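Local structure of benzoylformate decarboxylase (Mycobacterium smegmatis, 4Q9D) at residues S52-A57 with G83-A88; A133-V138 with W166-L171; A141-Y146 with A175-S180; G414-D419 with K451-F456. The protein belongs to the thiamine pyrophosphate (TPP) enzyme family, with TPP-binding domains at both ends of the chain, and holds a magnesium ion as part of a four-chain assembly. One frame throughout, in Å; residues are numbered along the deposited sequence.

Interaction 1: S52-A57 with G83-A88; sequences SALAMA and GSLVAA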
loop_
_atom_site.group_PDB
_atom_site.type_symbol
_atom_site.label_atom_id
_atom_site.label_comp_id
_atom_site.label_asym_id
_atom_site.label_seq_id
_atom_site.Cartn_x
_atom_site.Cartn_y
_atom_site.Cartn_z
ATOM N N SER B 52 14.000 -2.384 20.817
ATOM C CA SER B 52 15.166 -3.116 21.307
ATOM C C SER B 52 15.154 -4.576 20.849
ATOM O O SER B 52 16.173 -5.100 20.444
ATOM C CB SER B 52 15.211 -3.080 22.838
ATOM O OG SER B 52 15.833 -1.889 23.274
ATOM N N ALA B 53 13.999 -5.234 20.926
ATOM C CA ALA B 53 13.915 -6.622 20.497
ATOM C C ALA B 53 14.393 -6.785 19.052
ATOM O O ALA B 53 15.165 -7.678 18.731
ATOM C CB ALA B 53 12.466 -7.127 20.635
ATOM N N LEU B 54 13.909 -5.937 18.156
ATOM C CA LEU B 54 14.224 -6.155 16.760
ATOM C C LEU B 54 15.691 -5.770 16.453
ATOM O O LEU B 54 16.368 -6.485 15.722
ATOM C CB LEU B 54 13.220 -5.415 15.869
ATOM C CG LEU B 54 13.188 -5.790 14.380
ATOM C CD1 LEU B 54 11.853 -5.377 13.784
ATOM C CD2 LEU B 54 14.357 -5.049 13.632
ATOM N N ALA B 55 16.189 -4.679 17.047
ATOM C CA ALA B 55 17.587 -4.263 16.839
ATOM C C ALA B 55 18.538 -5.284 17.460
ATOM O O ALA B 55 19.611 -5.524 16.941
ATOM C CB ALA B 55 17.840 -2.844 17.428
ATOM N N MET B 56 18.119 -5.903 18.564
ATOM C CA MET B 56 18.897 -6.964 19.202
ATOM C C MET B 56 18.992 -8.164 18.253
ATOM O O MET B 56 20.063 -8.750 18.078
ATOM C CB MET B 56 18.216 -7.384 20.512
ATOM C CG MET B 56 19.102 -8.056 21.533
ATOM S SD MET B 56 18.169 -8.380 23.054
ATOM C CE MET B 56 17.841 -6.683 23.566
ATOM N N ALA B 57 17.872 -8.517 17.624
ATOM C CA ALA B 57 17.855 -9.638 16.690
ATOM C C ALA B 57 18.754 -9.314 15.530
ATOM O O ALA B 57 19.455 -10.190 15.025
ATOM C CB ALA B 57 16.416 -9.925 16.183
ATOM N N GLY B 83 10.963 1.424 13.621
ATOM C CA GLY B 83 12.196 2.194 13.451
ATOM C C GLY B 83 13.393 1.266 13.305
ATOM O O GLY B 83 14.249 1.430 12.432
ATOM N N SER B 84 13.487 0.284 14.186
ATOM C CA SER B 84 14.554 -0.719 14.074
ATOM C C SER B 84 14.387 -1.535 12.791
ATOM O O SER B 84 15.364 -1.980 12.192
ATOM C CB SER B 84 14.529 -1.662 15.289
ATOM O OG SER B 84 14.775 -0.957 16.478
ATOM N N LEU B 85 13.142 -1.722 12.348
ATOM C CA LEU B 85 12.909 -2.435 11.096
ATOM C C LEU B 85 13.627 -1.729 9.895
ATOM O O LEU B 85 14.285 -2.369 9.083
ATOM C CB LEU B 85 11.385 -2.607 10.844
ATOM C CG LEU B 85 11.067 -3.279 9.506
ATOM C CD1 LEU B 85 11.664 -4.710 9.433
ATOM C CD2 LEU B 85 9.528 -3.278 9.243
ATOM N N VAL B 86 13.504 -0.411 9.799
ATOM C CA VAL B 86 14.187 0.348 8.744
ATOM C C VAL B 86 15.692 0.055 8.775
ATOM O O VAL B 86 16.294 -0.260 7.758
ATOM C CB VAL B 86 13.972 1.871 8.936
ATOM C CG1 VAL B 86 14.734 2.714 7.833
ATOM C CG2 VAL B 86 12.496 2.187 8.914
ATOM N N ALA B 87 16.282 0.111 9.969
ATOM C CA ALA B 87 17.709 -0.201 10.129
ATOM C C ALA B 87 18.076 -1.611 9.638
ATOM O O ALA B 87 19.069 -1.791 8.945
ATOM C CB ALA B 87 18.143 -0.006 11.598
ATOM N N ALA B 88 17.279 -2.613 10.013
ATOM C CA ALA B 88 17.523 -3.989 9.590
ATOM C C ALA B 88 17.382 -4.109 8.070
ATOM O O ALA B 88 18.133 -4.820 7.403
ATOM C CB ALA B 88 16.531 -4.959 10.309
#
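Within the N-terminal TPP-binding domain, helices 50-64 and 82-90 form an almost parallel pair, joined by Leu54 on Ser84, Leu85 and Ala88 and by Ala55 on Ser84. The axes of the short segments approach to 8.6 Å and diverge by 16°. Small residues permit this spacing where Ala55 faces Ser84, whose CA atoms are 5.4 Å apart. Leu54 is the one long side chain reaching across from helix 50-64. Its CG stands anti to the backbone N (chi1 -166°), and the two methyl branches divide the work. CD2 settles on the backbone of the partner helix, 3.5 Å from Ser84 O, a carbonyl already engaged by Ala88 N, and also meets Ala88 CB at 4.0 Å. CD1 reaches the beginning of the Leu85 side chain, 4.1 Å from its CB, and the two leucines cross obliquely. On the other flank, Ser84 OG lies 3.7 Å from Ala55 CB, a van der Waals contact only. That hydroxyl is satisfied by a hydrogen bond with Ala51 O, one turn earlier on helix 50-64, which adds a polar tie to an otherwise greasy interface. Strand 95-101 underlies the pair through Leu95 and Ile97, which touch Leu54, while Pro410 of helix 408-421 packs on Ala55 and Met121 of the second subunit lies against Val86.

Interaction 2: A133-V138 with W166-L171; sequences ARAEDV and WDKPAL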
loop_
_atom_site.group_PDB
_atom_site.type_symbol
_atom_site.label_atom_id
_atom_site.label_comp_id
_atom_site.label_asym_id
_atom_site.label_seq_id
_atom_site.Cartn_x
_atom_site.Cartn_y
_atom_site.Cartn_z
ATOM N N ALA B 133 -3.599 -17.634 4.429
ATOM C CA ALA B 133 -5.027 -17.773 4.090
ATOM C C ALA B 133 -5.685 -18.859 4.958
ATOM O O ALA B 133 -6.904 -18.946 5.012
ATOM C CB ALA B 133 -5.153 -18.163 2.623
ATOM N N ARG B 134 -4.881 -19.692 5.626
ATOM C CA ARG B 134 -5.450 -20.712 6.505
ATOM C C ARG B 134 -4.389 -21.228 7.477
ATOM O O ARG B 134 -3.194 -21.170 7.171
ATOM C CB ARG B 134 -6.050 -21.855 5.677
ATOM C CG ARG B 134 -5.017 -22.618 4.900
ATOM C CD ARG B 134 -5.572 -23.896 4.198
ATOM N NE ARG B 134 -4.432 -24.576 3.556
ATOM C CZ ARG B 134 -4.414 -25.855 3.182
ATOM N NH1 ARG B 134 -5.480 -26.613 3.354
ATOM N NH2 ARG B 134 -3.328 -26.370 2.646
ATOM N N ALA B 135 -4.831 -21.707 8.643
ATOM C CA ALA B 135 -3.937 -22.236 9.681
ATOM C C ALA B 135 -2.938 -23.249 9.153
ATOM O O ALA B 135 -1.777 -23.269 9.567
ATOM C CB ALA B 135 -4.731 -22.857 10.815
ATOM N N GLU B 136 -3.384 -24.079 8.222
ATOM C CA GLU B 136 -2.577 -25.236 7.788
ATOM C C GLU B 136 -1.335 -24.852 7.014
ATOM O O GLU B 136 -0.409 -25.653 6.884
ATOM C CB GLU B 136 -3.430 -26.185 6.921
ATOM C CG GLU B 136 -4.443 -27.006 7.719
ATOM C CD GLU B 136 -5.759 -26.270 8.003
ATOM O OE1 GLU B 136 -5.927 -25.078 7.613
ATOM O OE2 GLU B 136 -6.639 -26.895 8.619
ATOM N N ASP B 137 -1.318 -23.630 6.479
ATOM C CA ASP B 137 -0.182 -23.156 5.694
ATOM C C ASP B 137 0.830 -22.378 6.538
ATOM O O ASP B 137 1.831 -21.916 6.013
ATOM C CB ASP B 137 -0.634 -22.220 4.574
ATOM C CG ASP B 137 -1.410 -22.918 3.513
ATOM O OD1 ASP B 137 -1.149 -24.127 3.255
ATOM O OD2 ASP B 137 -2.266 -22.235 2.925
ATOM N N VAL B 138 0.574 -22.233 7.832
ATOM C CA VAL B 138 1.528 -21.517 8.694
ATOM C C VAL B 138 2.952 -22.112 8.560
ATOM O O VAL B 138 3.906 -21.376 8.331
ATOM C CB VAL B 138 1.025 -21.475 10.143
ATOM C CG1 VAL B 138 2.120 -21.061 11.135
ATOM C CG2 VAL B 138 -0.172 -20.552 10.228
ATOM N N TRP B 166 -2.449 -21.930 15.737
ATOM C CA TRP B 166 -1.364 -22.750 16.266
ATOM C C TRP B 166 -1.864 -24.104 16.782
ATOM O O TRP B 166 -1.145 -25.094 16.736
ATOM C CB TRP B 166 -0.648 -21.974 17.396
ATOM C CG TRP B 166 0.137 -20.796 16.842
ATOM C CD1 TRP B 166 -0.193 -19.478 16.918
ATOM C CD2 TRP B 166 1.337 -20.866 16.058
ATOM N NE1 TRP B 166 0.743 -18.716 16.261
ATOM C CE2 TRP B 166 1.693 -19.542 15.724
ATOM C CE3 TRP B 166 2.150 -21.918 15.622
ATOM C CZ2 TRP B 166 2.839 -19.237 14.990
ATOM C CZ3 TRP B 166 3.281 -21.616 14.871
ATOM C CH2 TRP B 166 3.610 -20.280 14.558
ATOM N N ASP B 167 -3.096 -24.127 17.284
ATOM C CA ASP B 167 -3.672 -25.350 17.839
ATOM C C ASP B 167 -4.404 -26.200 16.813
ATOM O O ASP B 167 -4.916 -27.247 17.151
ATOM C CB ASP B 167 -4.578 -25.024 19.033
ATOM C CG ASP B 167 -3.773 -24.525 20.224
ATOM O OD1 ASP B 167 -2.572 -24.915 20.303
ATOM O OD2 ASP B 167 -4.310 -23.743 21.052
ATOM N N LYS B 168 -4.416 -25.783 15.551
ATOM C CA LYS B 168 -5.063 -26.596 14.532
ATOM C C LYS B 168 -4.225 -27.841 14.163
ATOM O O LYS B 168 -3.003 -27.826 14.260
ATOM C CB LYS B 168 -5.398 -25.730 13.312
ATOM C CG LYS B 168 -6.326 -24.543 13.673
ATOM C CD LYS B 168 -7.710 -25.098 14.033
ATOM C CE LYS B 168 -8.760 -23.997 14.138
ATOM N NZ LYS B 168 -8.539 -23.214 15.361
ATOM N N PRO B 169 -4.887 -28.929 13.737
ATOM C CA PRO B 169 -4.133 -30.114 13.285
ATOM C C PRO B 169 -3.228 -29.745 12.117
ATOM O O PRO B 169 -3.698 -29.081 11.194
ATOM C CB PRO B 169 -5.238 -31.079 12.792
ATOM C CG PRO B 169 -6.461 -30.688 13.590
ATOM C CD PRO B 169 -6.344 -29.153 13.772
ATOM N N ALA B 170 -1.963 -30.162 12.144
ATOM C CA ALA B 170 -1.072 -29.942 11.001
ATOM C C ALA B 170 -1.442 -30.869 9.844
ATOM O O ALA B 170 -2.001 -31.923 10.061
ATOM C CB ALA B 170 0.357 -30.196 11.403
ATOM N N LEU B 171 -1.086 -30.491 8.624
ATOM C CA LEU B 171 -1.243 -31.364 7.473
ATOM C C LEU B 171 -0.274 -32.547 7.521
ATOM O O LEU B 171 -0.493 -33.549 6.855
ATOM C CB LEU B 171 -0.961 -30.593 6.181
ATOM C CG LEU B 171 -1.869 -29.427 5.791
ATOM C CD1 LEU B 171 -1.219 -28.674 4.648
ATOM C CD2 LEU B 171 -3.246 -29.929 5.415
HETATM O O HOH W 1 0.233 -27.924 8.408
HETATM O O HOH W 2 -6.193 -28.899 10.144
#
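Glu136 and Leu171 carry much of this loop-to-loop contact, and the glutamate can be followed outward atom by atom. Its CB sits 3.8 Å from Leu171 CG and at the same time lies over the centre of the Arg134 guanidinium, covering one face of it. Its CG touches Leu171 CD2 and approaches Pro169 O. The chain then bends (chi2 84°), turning CD out of line with the first carbons. At the tip, OE2 accepts a hydrogen bond from a water at 2.6 Å, and the same water donates to Pro169 O at 2.7 Å, bridging the loops. A second water does the like for the backbone, donating to Glu136 O at 2.8 Å and accepting from Leu171 N at 2.9 Å. Leu171 CD1 comes against Arg134 NH2, whose salt bridge to Asp137 OD1 spans 3.2 Å; the oxygen is met on its syn side, 33° out of the carboxylate plane. Further in, the contact turns apolar. Ala135 CB rests on Lys168 CG, and Val138 CG1 makes a CH-pi contact over the face of Trp166, 4.2 Å from the centroid of the six-membered ring. Arg104 of the third subunit hydrogen-bonds Ala133 O, so the first loop also borders a subunit interface. Both loops follow neighbouring parallel strands, 128-130 and 157-162, which helix 138-150 links in a beta-alpha-beta crossover, the repeating unit of a parallel alpha/beta sheet.

Interaction 3: A141-Y146 with A175-S180; sequences AFMQAY and AVRSVS. With FMT (formic acid), chain G.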
loop_
_atom_site.group_PDB
_atom_site.type_symbol
_atom_site.label_atom_id
_atom_site.label_comp_id
_atom_site.label_asym_id
_atom_site.label_seq_id
_atom_site.Cartn_x
_atom_site.Cartn_y
_atom_site.Cartn_z
ATOM N N ALA B 141 4.511 -21.234 5.378
ATOM C CA ALA B 141 4.716 -19.767 5.351
ATOM C C ALA B 141 6.027 -19.384 6.042
ATOM O O ALA B 141 6.775 -18.510 5.574
ATOM C CB ALA B 141 3.564 -19.049 6.002
ATOM N N PHE B 142 6.336 -20.072 7.135
ATOM C CA PHE B 142 7.652 -19.909 7.766
ATOM C C PHE B 142 8.791 -20.328 6.841
ATOM O O PHE B 142 9.826 -19.642 6.760
ATOM C CB PHE B 142 7.718 -20.633 9.118
ATOM C CG PHE B 142 7.172 -19.815 10.266
ATOM C CD1 PHE B 142 5.818 -19.861 10.600
ATOM C CD2 PHE B 142 8.010 -19.019 11.020
ATOM C CE1 PHE B 142 5.324 -19.131 11.665
ATOM C CE2 PHE B 142 7.505 -18.260 12.101
ATOM C CZ PHE B 142 6.159 -18.318 12.410
ATOM N N MET B 143 8.622 -21.431 6.116
ATOM C CA MET B 143 9.698 -21.881 5.222
ATOM C C MET B 143 9.903 -20.822 4.154
ATOM O O MET B 143 11.018 -20.494 3.764
ATOM C CB MET B 143 9.344 -23.229 4.560
ATOM C CG MET B 143 10.479 -23.754 3.665
ATOM S SD MET B 143 11.925 -24.220 4.658
ATOM C CE MET B 143 13.095 -22.951 4.151
ATOM N N GLN B 144 8.783 -20.300 3.667
ATOM C CA GLN B 144 8.809 -19.279 2.650
ATOM C C GLN B 144 9.443 -17.980 3.204
ATOM O O GLN B 144 10.241 -17.300 2.501
ATOM C CB GLN B 144 7.364 -19.073 2.136
ATOM C CG GLN B 144 7.221 -18.114 1.013
ATOM C CD GLN B 144 5.822 -18.159 0.339
ATOM O OE1 GLN B 144 5.376 -17.151 -0.160
ATOM N NE2 GLN B 144 5.197 -19.348 0.248
ATOM N N ALA B 145 9.119 -17.640 4.457
ATOM C CA ALA B 145 9.685 -16.426 5.047
ATOM C C ALA B 145 11.211 -16.533 5.046
ATOM O O ALA B 145 11.912 -15.584 4.669
ATOM C CB ALA B 145 9.169 -16.178 6.461
ATOM N N TYR B 146 11.709 -17.698 5.461
ATOM C CA TYR B 146 13.148 -17.993 5.483
ATOM C C TYR B 146 13.734 -17.911 4.076
ATOM O O TYR B 146 14.792 -17.334 3.879
ATOM C CB TYR B 146 13.389 -19.414 6.074
ATOM C CG TYR B 146 14.853 -19.888 6.078
ATOM C CD1 TYR B 146 15.580 -19.938 7.265
ATOM C CD2 TYR B 146 15.473 -20.332 4.909
ATOM C CE1 TYR B 146 16.894 -20.397 7.287
ATOM C CE2 TYR B 146 16.794 -20.782 4.916
ATOM C CZ TYR B 146 17.494 -20.807 6.102
ATOM O OH TYR B 146 18.798 -21.253 6.115
ATOM N N ALA B 175 7.794 -29.512 4.890
ATOM C CA ALA B 175 8.912 -29.741 3.991
ATOM C C ALA B 175 10.052 -28.791 4.353
ATOM O O ALA B 175 9.818 -27.640 4.736
ATOM C CB ALA B 175 8.488 -29.534 2.539
ATOM N N VAL B 176 11.275 -29.288 4.266
ATOM C CA VAL B 176 12.455 -28.522 4.613
ATOM C C VAL B 176 13.140 -28.203 3.300
ATOM O O VAL B 176 13.517 -29.103 2.547
ATOM C CB VAL B 176 13.398 -29.329 5.549
ATOM C CG1 VAL B 176 14.600 -28.470 6.017
ATOM C CG2 VAL B 176 12.627 -29.840 6.760
ATOM N N ARG B 177 13.279 -26.925 2.993
ATOM C CA ARG B 177 13.906 -26.555 1.731
ATOM C C ARG B 177 15.174 -25.817 2.014
ATOM O O ARG B 177 15.378 -25.363 3.139
ATOM C CB ARG B 177 12.973 -25.655 0.933
ATOM C CG ARG B 177 11.669 -26.339 0.583
ATOM C CD ARG B 177 10.945 -25.479 -0.457
ATOM N NE ARG B 177 10.269 -24.297 0.122
ATOM C CZ ARG B 177 10.456 -23.042 -0.288
ATOM N NH1 ARG B 177 11.339 -22.768 -1.246
ATOM N NH2 ARG B 177 9.743 -22.060 0.250
ATOM N N SER B 178 16.006 -25.667 0.983
ATOM C CA SER B 178 17.189 -24.826 1.057
ATOM C C SER B 178 17.227 -23.955 -0.187
ATOM O O SER B 178 16.734 -24.360 -1.239
ATOM C CB SER B 178 18.491 -25.663 1.182
ATOM O OG SER B 178 18.776 -26.364 -0.035
ATOM N N VAL B 179 17.812 -22.761 -0.066
ATOM C CA VAL B 179 17.833 -21.779 -1.154
ATOM C C VAL B 179 19.264 -21.243 -1.404
ATOM O O VAL B 179 20.144 -21.415 -0.570
ATOM C CB VAL B 179 16.884 -20.598 -0.836
ATOM C CG1 VAL B 179 15.460 -21.116 -0.663
ATOM C CG2 VAL B 179 17.337 -19.850 0.464
ATOM N N SER B 180 19.491 -20.657 -2.574
ATOM C CA SER B 180 20.680 -19.849 -2.858
ATOM C C SER B 180 20.790 -18.679 -1.882
ATOM O O SER B 180 19.830 -17.919 -1.769
ATOM C CB SER B 180 20.500 -19.172 -4.220
ATOM O OG SER B 180 20.800 -20.049 -5.245
HETATM C C FMT G . 19.811 -21.688 2.822
HETATM O O1 FMT G . 20.036 -21.407 4.008
HETATM O O2 FMT G . 18.856 -22.410 2.497
#
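Met143 meets Arg177 with nearly every atom of its side chain, and its torsions explain how. CG stands anti to the backbone N, which carries it off the helix to within 3.6 Å of Arg177 NE. A bend at chi2 (68°) then swings SD toward the backbone of Arg177, where the sulfur accepts a weak hydrogen bond from Arg177 N at 3.5 Å, fairly straight at 165°. The last torsion, chi3 at -112°, is well away from a staggered value, and it sets CE 3.5 Å from Arg177 O. The thioether thus reaches both ends of one residue's backbone, with SD at Arg177 N and CE at Arg177 O. Helix 138-150, the connecting helix of a beta-alpha-beta unit, is covered on this side by segment 175-180, part of the long connection from strand 157-162 to strand 183-185; Phe142 and Ala145 of the helix instead pack against strands 157-162 and 95-101. Arg177 bends at chi3, which places NE beside Met143 CG while the two side chains pass each other at a slant. Its NH2 continues to Gln144, with CA 3.8 Å away at the guanidinium edge, and hydrogen-bonds Ala306 O of the fourth subunit. Gln144 NE2 bonds to Val108 O of the third subunit. Near the far end of the contact a formic acid molecule, probably from the crystallisation liquor, lies at the edge of the Tyr146 ring and near its plane. Val179 N donates to its O2 at 2.8 Å; the 2.4 Å separation of Tyr146 OH and O1 is very short, so its detail is doubtful.

Interaction 4: G414-D419 with K451-F456; sequences GIALGD and KLPIVF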
loop_
_atom_site.group_PDB
_atom_site.type_symbol
_atom_site.label_atom_id
_atom_site.label_comp_id
_atom_site.label_asym_id
_atom_site.label_seq_id
_atom_site.Cartn_x
_atom_site.Cartn_y
_atom_site.Cartn_z
ATOM N N GLY B 414 22.577 -7.928 21.212
ATOM C CA GLY B 414 22.442 -8.973 20.204
ATOM C C GLY B 414 23.768 -9.556 19.715
ATOM O O GLY B 414 23.902 -10.762 19.563
ATOM N N ILE B 415 24.749 -8.690 19.450
ATOM C CA ILE B 415 26.061 -9.151 19.004
ATOM C C ILE B 415 26.729 -10.028 20.064
ATOM O O ILE B 415 27.284 -11.079 19.754
ATOM C CB ILE B 415 26.983 -7.948 18.648
ATOM C CG1 ILE B 415 26.487 -7.267 17.357
ATOM C CG2 ILE B 415 28.437 -8.418 18.479
ATOM C CD1 ILE B 415 26.845 -5.733 17.284
ATOM N N ALA B 416 26.659 -9.608 21.323
ATOM C CA ALA B 416 27.277 -10.411 22.385
ATOM C C ALA B 416 26.555 -11.754 22.581
ATOM O O ALA B 416 27.205 -12.787 22.792
ATOM C CB ALA B 416 27.346 -9.627 23.694
ATOM N N LEU B 417 25.220 -11.753 22.490
ATOM C CA LEU B 417 24.465 -13.014 22.516
ATOM C C LEU B 417 24.891 -13.873 21.345
ATOM O O LEU B 417 25.039 -15.081 21.480
ATOM C CB LEU B 417 22.955 -12.767 22.446
ATOM C CG LEU B 417 22.345 -12.249 23.740
ATOM C CD1 LEU B 417 20.946 -11.645 23.499
ATOM C CD2 LEU B 417 22.294 -13.377 24.768
ATOM N N GLY B 418 25.093 -13.238 20.194
ATOM C CA GLY B 418 25.547 -13.951 19.012
ATOM C C GLY B 418 26.919 -14.565 19.207
ATOM O O GLY B 418 27.116 -15.729 18.875
ATOM N N ASP B 419 27.871 -13.781 19.720
ATOM C CA ASP B 419 29.226 -14.287 19.987
ATOM C C ASP B 419 29.150 -15.519 20.897
ATOM O O ASP B 419 29.806 -16.519 20.647
ATOM C CB ASP B 419 30.098 -13.222 20.669
ATOM C CG ASP B 419 30.452 -12.083 19.751
ATOM O OD1 ASP B 419 30.305 -12.251 18.519
ATOM O OD2 ASP B 419 30.892 -11.018 20.256
ATOM N N LYS B 451 24.185 -11.494 31.519
ATOM C CA LYS B 451 25.578 -11.314 31.931
ATOM C C LYS B 451 26.508 -11.214 30.725
ATOM O O LYS B 451 27.474 -11.955 30.618
ATOM C CB LYS B 451 26.016 -12.472 32.825
ATOM C CG LYS B 451 25.299 -12.520 34.183
ATOM C CD LYS B 451 25.702 -13.807 34.913
ATOM C CE LYS B 451 25.065 -13.905 36.283
ATOM N NZ LYS B 451 23.588 -13.966 36.174
ATOM N N LEU B 452 26.207 -10.304 29.807
ATOM C CA LEU B 452 26.988 -10.208 28.586
ATOM C C LEU B 452 28.258 -9.356 28.791
ATOM O O LEU B 452 28.236 -8.379 29.547
ATOM C CB LEU B 452 26.101 -9.653 27.463
ATOM C CG LEU B 452 24.919 -10.575 27.132
ATOM C CD1 LEU B 452 23.895 -9.869 26.223
ATOM C CD2 LEU B 452 25.441 -11.834 26.478
ATOM N N PRO B 453 29.369 -9.726 28.119
ATOM C CA PRO B 453 30.599 -8.926 28.222
ATOM C C PRO B 453 30.514 -7.727 27.294
ATOM O O PRO B 453 31.133 -7.678 26.218
ATOM C CB PRO B 453 31.705 -9.894 27.765
ATOM C CG PRO B 453 30.987 -10.773 26.735
ATOM C CD PRO B 453 29.547 -10.926 27.270
ATOM N N ILE B 454 29.756 -6.732 27.742
ATOM C CA ILE B 454 29.615 -5.508 26.998
ATOM C C ILE B 454 30.010 -4.335 27.881
ATOM O O ILE B 454 29.542 -4.202 29.015
ATOM C CB ILE B 454 28.171 -5.290 26.520
ATOM C CG1 ILE B 454 27.653 -6.515 25.749
ATOM C CG2 ILE B 454 28.097 -4.012 25.667
ATOM C CD1 ILE B 454 26.173 -6.384 25.425
ATOM N N VAL B 455 30.866 -3.478 27.347
ATOM C CA VAL B 455 31.227 -2.250 28.040
ATOM C C VAL B 455 30.622 -1.102 27.260
ATOM O O VAL B 455 31.038 -0.827 26.132
ATOM C CB VAL B 455 32.771 -2.063 28.123
ATOM C CG1 VAL B 455 33.092 -0.793 28.887
ATOM C CG2 VAL B 455 33.428 -3.289 28.784
ATOM N N PHE B 456 29.615 -0.460 27.839
ATOM C CA PHE B 456 28.958 0.678 27.199
ATOM C C PHE B 456 29.698 1.929 27.679
ATOM O O PHE B 456 29.684 2.242 28.875
ATOM C CB PHE B 456 27.472 0.775 27.642
ATOM C CG PHE B 456 26.620 -0.413 27.228
ATOM C CD1 PHE B 456 26.108 -0.512 25.933
ATOM C CD2 PHE B 456 26.341 -1.426 28.128
ATOM C CE1 PHE B 456 25.307 -1.608 25.543
ATOM C CE2 PHE B 456 25.539 -2.541 27.749
ATOM C CZ PHE B 456 25.040 -2.627 26.450
#
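Ile454 has a branch for each neighbour: its CG2 lies on one face of the Phe456 ring, 3.4 Å above the plane and displaced toward the rim, while its CG1 crosses to Ala416 of the helix. Around the same ring, Val409, Ala430 and Pro522 also touch Phe456. The helix offers Ala416, whose CB projects toward the strand and has CG1 of Ile454 at 3.7 Å and CD1 at 3.9 Å. Leu452 CB closes on the same methyl at 4.0 Å, and the Pro453 ring borders it through CD. A single small side chain therefore receives three residues in a row. Leucines extend the contact to one flank: Leu417 CG meets Leu452 CD1 at 3.8 Å, the CD2 atoms of both are 3.9 Å apart, and the two side chains cross at about a right angle. The backbone that presents these groups is sharply shaped. Lys451, with positive phi, closes the preceding helix in a Schellman motif, and Pro453 centres an inverse gamma turn in which Ile454 N makes a weak bond to Leu452 O. Phe60 of helix 50-64 packs on Leu417 too, bringing in the N-terminal domain. Strand 454-460 then leads directly to Asn461 and Glu463, which bind the magnesium ion together with Asp434, the arrangement known from the GDG...N cofactor motif of TPP enzymes; a helix packed on a parallel sheet, as here, belongs to the alpha/beta fold of TPP-binding domains.

In the fold
Interactions 1 and 4 are buried and almost wholly apolar, one joining two helices of the N-terminal TPP-binding domain, the other a helix and a strand of the C-terminal one. They meet where Met56 CG lies 3.5 Å from Gly414 N, so the two domains pack through them. Interactions 2 and 3 lie farther out and share helix 138-150 and the connection beyond strand 157-162; their segments alternate along the chain, and Trp166 CH2 touches Phe142 CE1. Polar chemistry rises with exposure and subunit contact: interaction 2 is bridged by waters, with a salt bridge inside one of its loops, and interaction 3, though buried, sends Arg177 and Gln144 to other subunits.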